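Local coordinates for calcium uptake protein 3, mitochondrial (Homo sapiens, PDB 6AGI) that senses mitochondrial calcium through its EF-hand domains and, as a disulfide-linked heterodimer with MICU1, regulates the mitochondrial calcium uniporter channel, at residues B[119-124]-B[222-227]. Sequence-based numbering, arbitrary orientation.
With CA (calcium ion), chain F.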
ATOM      1  N   ASN B 119     -11.896   6.701  23.699  1.00 36.90           N
ATOM      2  CA  ASN B 119     -11.847   5.939  24.947  1.00 33.94           C
ATOM      3  C   ASN B 119     -11.219   4.557  24.799  1.00 28.72           C
ATOM      4  O   ASN B 119     -11.124   3.853  25.800  1.00 36.86           O
ATOM      5  CB  ASN B 119     -13.250   5.771  25.522  1.00 31.21           C
ATOM      6  CG  ASN B 119     -14.157   5.007  24.589  1.00 53.60           C
ATOM      7  OD1 ASN B 119     -13.734   4.571  23.509  1.00 43.28           O
ATOM      8  ND2 ASN B 119     -15.410   4.825  24.998  1.00 56.07           N
ATOM      9  N   GLU B 120     -10.857   4.120  23.593  1.00 27.46           N
ATOM     10  CA  GLU B 120     -10.258   2.810  23.352  1.00 40.40           C
ATOM     11  C   GLU B 120     -11.224   1.651  23.549  1.00 43.78           C
ATOM     12  O   GLU B 120     -10.795   0.505  23.733  1.00 54.50           O
ATOM     13  CB  GLU B 120      -9.012   2.618  24.206  1.00 57.12           C
ATOM     14  CG  GLU B 120      -7.879   3.271  23.537  1.00 77.59           C
ATOM     15  CD  GLU B 120      -6.923   3.829  24.510  1.00 96.96           C
ATOM     16  OE1 GLU B 120      -7.087   3.578  25.724  1.00101.55           O
ATOM     17  OE2 GLU B 120      -6.063   4.596  24.050  1.00111.33           O
ATOM     18  N   MET B 121     -12.521   1.911  23.522  1.00 42.19           N
ATOM     19  CA  MET B 121     -13.482   0.845  23.309  1.00 42.53           C
ATOM     20  C   MET B 121     -14.346   1.266  22.126  1.00 39.96           C
ATOM     21  O   MET B 121     -14.328   2.425  21.708  1.00 33.14           O
ATOM     22  CB  MET B 121     -14.371   0.524  24.555  1.00 42.98           C
ATOM     23  CG  MET B 121     -13.711   0.440  25.962  1.00 34.17           C
ATOM     24  SD  MET B 121     -12.505  -0.924  26.105  1.00 30.79           S
ATOM     25  CE  MET B 121     -13.325  -2.088  27.200  1.00 42.42           C
ATOM     26  N   VAL B 122     -15.102   0.317  21.584  1.00 39.49           N
ATOM     27  CA  VAL B 122     -16.010   0.576  20.477  1.00 30.63           C
ATOM     28  C   VAL B 122     -17.403   0.182  20.953  1.00 25.98           C
ATOM     29  O   VAL B 122     -17.647  -0.981  21.293  1.00 20.96           O
ATOM     30  CB  VAL B 122     -15.602  -0.164  19.193  1.00 32.65           C
ATOM     31  CG1 VAL B 122     -16.675  -0.056  18.141  1.00 28.69           C
ATOM     32  CG2 VAL B 122     -14.352   0.453  18.632  1.00 16.78           C
ATOM     33  N   ASP B 123     -18.278   1.180  21.076  1.00 53.34           N
ATOM     34  CA  ASP B 123     -19.699   1.008  21.365  1.00 57.98           C
ATOM     35  C   ASP B 123     -20.378   0.233  20.246  1.00 52.51           C
ATOM     36  O   ASP B 123     -19.898   0.177  19.112  1.00 50.29           O
ATOM     37  CB  ASP B 123     -20.398   2.363  21.452  1.00 67.46           C
ATOM     38  CG  ASP B 123     -19.645   3.361  22.297  1.00 88.57           C
ATOM     39  OD1 ASP B 123     -18.622   2.983  22.912  1.00 92.51           O
ATOM     40  OD2 ASP B 123     -20.051   4.542  22.288  1.00 96.79           O
ATOM     41  N   LYS B 124     -21.541  -0.328  20.563  1.00 46.82           N
ATOM     42  CA  LYS B 124     -22.453  -0.756  19.507  1.00 43.03           C
ATOM     43  C   LYS B 124     -22.805   0.407  18.581  1.00 44.05           C
ATOM     44  O   LYS B 124     -23.026   0.205  17.384  1.00 46.01           O
ATOM     45  CB  LYS B 124     -23.723  -1.356  20.117  1.00 35.94           C
ATOM     46  CG  LYS B 124     -24.695  -1.991  19.116  1.00 42.82           C
ATOM     47  CD  LYS B 124     -25.838  -2.626  19.896  1.00 48.73           C
ATOM     48  CE  LYS B 124     -27.049  -2.999  19.054  1.00 49.94           C
ATOM     49  NZ  LYS B 124     -28.009  -3.733  19.946  1.00 58.04           N
ATOM     50  N   LYS B 222     -24.966  -3.463  25.284  1.00 47.71           N
ATOM     51  CA  LYS B 222     -24.259  -2.547  26.162  1.00 55.71           C
ATOM     52  C   LYS B 222     -22.813  -2.950  26.436  1.00 51.27           C
ATOM     53  O   LYS B 222     -22.119  -2.231  27.162  1.00 60.21           O
ATOM     54  CB  LYS B 222     -25.024  -2.394  27.490  1.00 62.02           C
ATOM     55  CG  LYS B 222     -26.457  -1.868  27.341  1.00 62.41           C
ATOM     56  CD  LYS B 222     -26.464  -0.391  26.938  1.00 70.96           C
ATOM     57  CE  LYS B 222     -27.883   0.161  26.773  1.00 77.47           C
ATOM     58  NZ  LYS B 222     -27.893   1.621  26.466  1.00 77.38           N
ATOM     59  N   ALA B 223     -22.333  -4.066  25.885  1.00 46.47           N
ATOM     60  CA  ALA B 223     -20.928  -4.421  26.039  1.00 43.03           C
ATOM     61  C   ALA B 223     -20.064  -3.606  25.077  1.00 38.38           C
ATOM     62  O   ALA B 223     -20.530  -3.145  24.028  1.00 32.22           O
ATOM     63  CB  ALA B 223     -20.713  -5.913  25.793  1.00 25.83           C
ATOM     64  N   GLU B 224     -18.767  -3.503  25.395  1.00 29.06           N
ATOM     65  CA  GLU B 224     -17.860  -2.733  24.556  1.00 35.64           C
ATOM     66  C   GLU B 224     -16.631  -3.550  24.191  1.00 31.03           C
ATOM     67  O   GLU B 224     -16.280  -4.524  24.865  1.00 23.22           O
ATOM     68  CB  GLU B 224     -17.410  -1.428  25.240  1.00 42.69           C
ATOM     69  CG  GLU B 224     -18.525  -0.464  25.618  1.00 56.92           C
ATOM     70  CD  GLU B 224     -18.595  -0.249  27.124  1.00 84.09           C
ATOM     71  OE1 GLU B 224     -17.600  -0.583  27.821  1.00 92.03           O
ATOM     72  OE2 GLU B 224     -19.638   0.253  27.608  1.00 94.46           O
ATOM     73  N   LEU B 225     -15.995  -3.130  23.085  1.00 39.43           N
ATOM     74  CA  LEU B 225     -14.919  -3.856  22.418  1.00 22.06           C
ATOM     75  C   LEU B 225     -13.613  -3.089  22.560  1.00 31.44           C
ATOM     76  O   LEU B 225     -13.518  -1.941  22.111  1.00 38.35           O
ATOM     77  CB  LEU B 225     -15.236  -4.043  20.942  1.00 21.25           C
ATOM     78  CG  LEU B 225     -15.969  -5.278  20.450  1.00 26.61           C
ATOM     79  CD1 LEU B 225     -15.955  -5.222  18.920  1.00 19.41           C
ATOM     80  CD2 LEU B 225     -15.265  -6.526  20.942  1.00 22.34           C
ATOM     81  N   ASN B 226     -12.609  -3.713  23.173  1.00 25.10           N
ATOM     82  CA  ASN B 226     -11.278  -3.119  23.235  1.00 38.94           C
ATOM     83  C   ASN B 226     -10.469  -3.561  22.009  1.00 28.96           C
ATOM     84  O   ASN B 226     -10.908  -4.400  21.214  1.00 26.37           O
ATOM     85  CB  ASN B 226     -10.576  -3.506  24.539  1.00 52.16           C
ATOM     86  CG  ASN B 226     -10.248  -5.003  24.614  1.00 53.05           C
ATOM     87  OD1 ASN B 226     -10.682  -5.800  23.782  1.00 59.93           O
ATOM     88  ND2 ASN B 226      -9.511  -5.385  25.638  1.00 52.99           N
ATOM     89  N   PHE B 227      -9.260  -3.011  21.860  1.00 27.70           N
ATOM     90  CA  PHE B 227      -8.436  -3.354  20.703  1.00 33.63           C
ATOM     91  C   PHE B 227      -8.083  -4.841  20.670  1.00 35.30           C
ATOM     92  O   PHE B 227      -7.980  -5.446  19.593  1.00 30.09           O
ATOM     93  CB  PHE B 227      -7.151  -2.540  20.711  1.00 29.24           C
ATOM     94  CG  PHE B 227      -6.240  -2.888  19.595  1.00 26.93           C
ATOM     95  CD1 PHE B 227      -6.721  -3.014  18.292  1.00 19.11           C
ATOM     96  CD2 PHE B 227      -4.900  -3.158  19.856  1.00 18.49           C
ATOM     97  CE1 PHE B 227      -5.856  -3.370  17.254  1.00 19.40           C
ATOM     98  CE2 PHE B 227      -4.030  -3.515  18.837  1.00 17.56           C
ATOM     99  CZ  PHE B 227      -4.499  -3.621  17.535  1.00 27.14           C
TER
HETATM  100 CA    CA F 601     -15.654   4.561  21.966  1.00 64.95          CA
HETATM  101  O   HOH W   1     -22.100  -1.291  23.142  1.00 22.20           O
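Leu225 O is approached by two donors from the 119-124 loop: Val122 N, which hydrogen-bonds to it at 2.8 Å, and the CA-H of Met121, which adds a weaker C-H...O contact. The N-H of Val122 meets this oxygen with a marked bend, the angle at the hydrogen being 133°. The return bond, from Leu225 N to Val122 O at 3.2 Å, is straighter (152°) and closes a single antiparallel hydrogen-bonded bridge between the two loops. On one face of it, Val122 CB and Leu225 CB stand 4.3 Å apart; Val122 packs further on Phe111 and Phe114 of helix 104-114, and Leu225 on Phe216 of helix 211-217. Such a bridge between adjacent loops is the hallmark of paired EF-hands. Here the calcium-loaded loop of EF-hand 1 pairs with the loop joining helices 211-217 and 227-250, an arrangement consistent with a partner hand. The peptide after Met121 serves both sides, since Val122 N donates to Leu225 O while Met121 O binds the calcium ion at 2.5 Å. Asn119 OD1 is a second ligand and also accepts from Met121 N in an Asx turn, its donor well above the carbonyl plane; Asp115, Asp117 and Glu126 complete the protein ligands. On the other face of the bridge, Met121 CB meets Glu224 CB at 3.7 Å. Met121 CG lies beside its own backbone N (chi1 -44°), and the chain then bends to bring SD within 3.6 Å of Asn226 CB, the two side chains crossing obliquely. The amide of Asn226 turns elsewhere, its OD1 capping helix 227-250 at Asp229 N. Toward the other end of the pairing, a water accepts from Lys124 N and donates to Ala223 O, linking the start of helix 124-138 to the second loop.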